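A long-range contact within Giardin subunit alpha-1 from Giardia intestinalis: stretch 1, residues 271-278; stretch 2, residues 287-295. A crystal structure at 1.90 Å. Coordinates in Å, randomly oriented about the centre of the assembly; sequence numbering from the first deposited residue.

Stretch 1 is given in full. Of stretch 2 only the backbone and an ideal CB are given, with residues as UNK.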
# COMPACT_ATOMS: atom_id res chain seq x y z
N ASP A 271 -4.81 18.83 4.66
CA ASP A 271 -6.12 18.21 4.81
C ASP A 271 -6.31 17.26 3.64
O ASP A 271 -6.36 17.69 2.49
CB ASP A 271 -7.22 19.28 4.77
CG ASP A 271 -8.60 18.70 5.01
OD1 ASP A 271 -8.90 18.38 6.18
OD2 ASP A 271 -9.37 18.54 4.04
N MET A 272 -6.41 15.97 3.93
CA MET A 272 -6.46 14.98 2.87
C MET A 272 -7.67 15.17 1.96
O MET A 272 -7.54 15.12 0.74
CB MET A 272 -6.43 13.56 3.43
CG MET A 272 -6.37 12.49 2.36
SD MET A 272 -6.39 10.83 3.04
CE MET A 272 -4.84 10.87 3.88
N GLY A 273 -8.84 15.38 2.56
CA GLY A 273 -10.04 15.65 1.79
C GLY A 273 -9.90 16.80 0.81
O GLY A 273 -10.22 16.67 -0.38
N THR A 274 -9.40 17.93 1.30
CA THR A 274 -9.16 19.10 0.46
C THR A 274 -8.18 18.82 -0.67
O THR A 274 -8.40 19.22 -1.81
CB THR A 274 -8.65 20.29 1.30
OG1 THR A 274 -9.69 20.70 2.20
CG2 THR A 274 -8.26 21.47 0.40
N ASP A 275 -7.08 18.14 -0.35
CA ASP A 275 -6.06 17.81 -1.35
C ASP A 275 -6.57 16.88 -2.45
O ASP A 275 -6.25 17.07 -3.63
CB ASP A 275 -4.81 17.23 -0.70
CG ASP A 275 -4.02 18.27 0.09
OD1 ASP A 275 -4.39 19.46 0.01
OD2 ASP A 275 -3.05 17.89 0.78
N ILE A 276 -7.34 15.86 -2.08
CA ILE A 276 -7.90 14.97 -3.08
C ILE A 276 -8.85 15.74 -3.98
O ILE A 276 -8.91 15.52 -5.19
CB ILE A 276 -8.64 13.79 -2.44
CG1 ILE A 276 -7.63 12.82 -1.83
CG2 ILE A 276 -9.50 13.10 -3.48
CD1 ILE A 276 -8.26 11.68 -1.00
N GLU A 277 -9.59 16.65 -3.36
CA GLU A 277 -10.56 17.48 -4.07
C GLU A 277 -9.86 18.24 -5.19
O GLU A 277 -10.32 18.26 -6.34
CB GLU A 277 -11.18 18.46 -3.08
CG GLU A 277 -12.66 18.27 -2.89
CD GLU A 277 -13.45 18.72 -4.09
OE1 GLU A 277 -13.02 19.70 -4.74
OE2 GLU A 277 -14.50 18.11 -4.38
N ARG A 278 -8.73 18.83 -4.85
CA ARG A 278 -8.01 19.66 -5.80
C ARG A 278 -7.34 18.84 -6.90
O ARG A 278 -7.44 19.16 -8.09
CB ARG A 278 -6.96 20.49 -5.07
CG ARG A 278 -6.23 21.47 -5.96
CD ARG A 278 -5.14 22.20 -5.19
NE ARG A 278 -3.98 21.34 -4.98
CZ ARG A 278 -3.70 20.77 -3.81
NH1 ARG A 278 -4.47 21.00 -2.76
NH2 ARG A 278 -2.63 20.00 -3.69
N UNK A 287 -15.17 9.59 -5.27
CA UNK A 287 -14.97 8.18 -5.00
C UNK A 287 -13.88 8.01 -3.94
O UNK A 287 -14.09 7.32 -2.95
CB UNK A 287 -14.61 7.43 -6.28
N UNK A 288 -12.73 8.65 -4.15
CA UNK A 288 -11.62 8.53 -3.20
C UNK A 288 -11.98 9.07 -1.81
O UNK A 288 -11.73 8.41 -0.80
CB UNK A 288 -10.39 9.27 -3.74
N UNK A 289 -12.58 10.25 -1.77
CA UNK A 289 -12.97 10.84 -0.50
C UNK A 289 -13.97 9.95 0.26
O UNK A 289 -13.94 9.88 1.43
CB UNK A 289 -13.57 12.23 -0.74
N UNK A 290 -14.85 9.28 -0.44
CA UNK A 290 -15.77 8.34 0.20
C UNK A 290 -14.99 7.18 0.84
O UNK A 290 -15.15 6.88 2.03
CB UNK A 290 -16.78 7.81 -0.82
N UNK A 291 -14.14 6.55 0.04
CA UNK A 291 -13.39 5.38 0.50
C UNK A 291 -12.44 5.68 1.65
O UNK A 291 -12.24 4.83 2.52
CB UNK A 291 -12.60 4.79 -0.67
N UNK A 292 -11.86 6.89 1.66
CA UNK A 292 -10.89 7.26 2.69
C UNK A 292 -11.54 7.96 3.87
O UNK A 292 -10.88 8.30 4.85
CB UNK A 292 -9.81 8.16 2.09
N UNK A 293 -12.86 8.13 3.79
CA UNK A 293 -13.67 8.71 4.86
C UNK A 293 -13.26 10.14 5.18
O UNK A 293 -13.10 10.51 6.35
CB UNK A 293 -13.57 7.85 6.12
N UNK A 294 -13.11 10.94 4.15
CA UNK A 294 -12.85 12.33 4.34
C UNK A 294 -13.74 13.18 3.39
O UNK A 294 -13.23 14.00 2.67
CB UNK A 294 -11.36 12.61 4.11
N UNK A 295 -15.05 12.97 3.45
CA UNK A 295 -16.00 13.85 2.77
C UNK A 295 -15.94 15.23 3.40
O UNK A 295 -16.41 16.21 2.82
CB UNK A 295 -17.42 13.29 2.84

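Stretch 1 is mostly a helix that runs nearly antiparallel to the helix of stretch 2, at 159°, with the axes 9.7 Å apart at closest approach.

Position 287 is helical, and its CB has nothing of stretch 1 within reach, so this contact leaves the choice wide; the residue is I287. At 288 the CB points toward stretch 1 and lies 3.9 Å from I276 CG2. An apolar side chain suits such a neighbour, whether leucine, isoleucine, valine or methionine. The residue is L288, whose CB packs 4.0 Å from I276 CG2.

At 289 the CB points sideways, 5.0 Å from I276 CG2, so a short side chain would reach little. A long one could run past I276 toward G273, where no side chain fills the space, and toward the acid of E277; lysine, arginine, glutamine or methionine could all make use of that route. The residue is R289. Its CG packs 3.9 Å from I276 CG2, and the side chain sits as a knob among G273, T274, I276 and E277. G273 has no side chain, which leaves room: an ideal CB on it would lie 2.9 Å from R289 NH2, a clash. The guanidinium has G273 O over one face, an arrangement that does not make a hydrogen bond; instead R289 NE donates to the backbone O of position 294 at 2.8 Å, tying the helix to the segment that follows. A long salt bridge, E277 OE2 to R289 NH1 at 3.9 Å, adds charge pairing, although the placement of NH1 is less certain.

Positions 290 and 291 are out of reach of stretch 1, which therefore selects nothing; they are T290 and L291. At 292 the CB points toward stretch 1, 4.4 Å from M272 SD and 4.9 Å from I276 CD1, favouring a large apolar or aromatic group. W292 meets M272 SD with its CB at 4.4 Å, and M272 SD lies 5.2 Å from the centroid of the W292 five-membered ring, oblique to it.

Position 293 has positive phi (61°), which favours glycine, asparagine or aspartate. It is R293, the first residue to leave helical phi/psi, with two bonds back into the last turn, a Schellman motif; its side chain is out of reach.

At 294 the CB points toward stretch 1 and an ideal CB is 4.0 Å from G273 CA, leaving room for a compact apolar group such as alanine or valine. V294 CG2 lies 3.6 Å from G273 CA, and a CB on G273 would come within 2.8 Å of V294 O, a clash.

Position 295 points away, and many polar residues would do; it is K295.

Stretch 2 (287-295) ILRTLWRVK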
# COMPACT_ATOMS: atom_id res chain seq x y z
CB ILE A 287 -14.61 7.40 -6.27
CG1 ILE A 287 -15.83 7.34 -7.21
CG2 ILE A 287 -14.12 5.99 -5.92
CD1 ILE A 287 -15.52 6.80 -8.59
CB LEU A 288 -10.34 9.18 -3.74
CG LEU A 288 -9.66 8.58 -4.98
CD1 LEU A 288 -8.40 9.39 -5.35
CD2 LEU A 288 -9.32 7.09 -4.79
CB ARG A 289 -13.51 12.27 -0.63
CG ARG A 289 -12.49 13.35 -0.94
CD ARG A 289 -13.14 14.71 -1.11
NE ARG A 289 -13.25 15.34 0.17
CZ ARG A 289 -13.62 16.59 0.39
NH1 ARG A 289 -13.90 17.38 -0.60
NH2 ARG A 289 -13.67 17.04 1.60
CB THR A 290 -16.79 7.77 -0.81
OG1 THR A 290 -17.50 8.85 -1.43
CG2 THR A 290 -17.78 6.85 -0.11
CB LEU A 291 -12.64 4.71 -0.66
CG LEU A 291 -13.52 4.14 -1.79
CD1 LEU A 291 -12.72 3.89 -3.06
CD2 LEU A 291 -14.23 2.86 -1.32
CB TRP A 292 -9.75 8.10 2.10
CG TRP A 292 -8.82 7.27 1.29
CD1 TRP A 292 -8.78 7.16 -0.07
CD2 TRP A 292 -7.81 6.38 1.79
NE1 TRP A 292 -7.80 6.26 -0.44
CE2 TRP A 292 -7.18 5.78 0.68
CE3 TRP A 292 -7.36 6.05 3.08
CZ2 TRP A 292 -6.14 4.87 0.81
CZ3 TRP A 292 -6.33 5.14 3.21
CH2 TRP A 292 -5.73 4.55 2.08
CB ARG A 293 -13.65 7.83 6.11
CG ARG A 293 -14.42 6.54 5.94
CD ARG A 293 -14.54 5.77 7.26
NE ARG A 293 -15.02 4.42 7.01
CZ ARG A 293 -15.02 3.45 7.92
NH1 ARG A 293 -14.55 3.68 9.14
NH2 ARG A 293 -15.47 2.24 7.61
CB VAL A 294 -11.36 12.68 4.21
CG1 VAL A 294 -10.59 11.93 5.25
CG2 VAL A 294 -10.80 12.34 2.90
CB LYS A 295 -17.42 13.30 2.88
CG LYS A 295 -17.61 11.90 2.34
CD LYS A 295 -19.02 11.40 2.64
CE LYS A 295 -19.22 10.00 2.09
NZ LYS A 295 -19.80 10.12 0.72
O HOH W 1 -12.74 20.19 0.86
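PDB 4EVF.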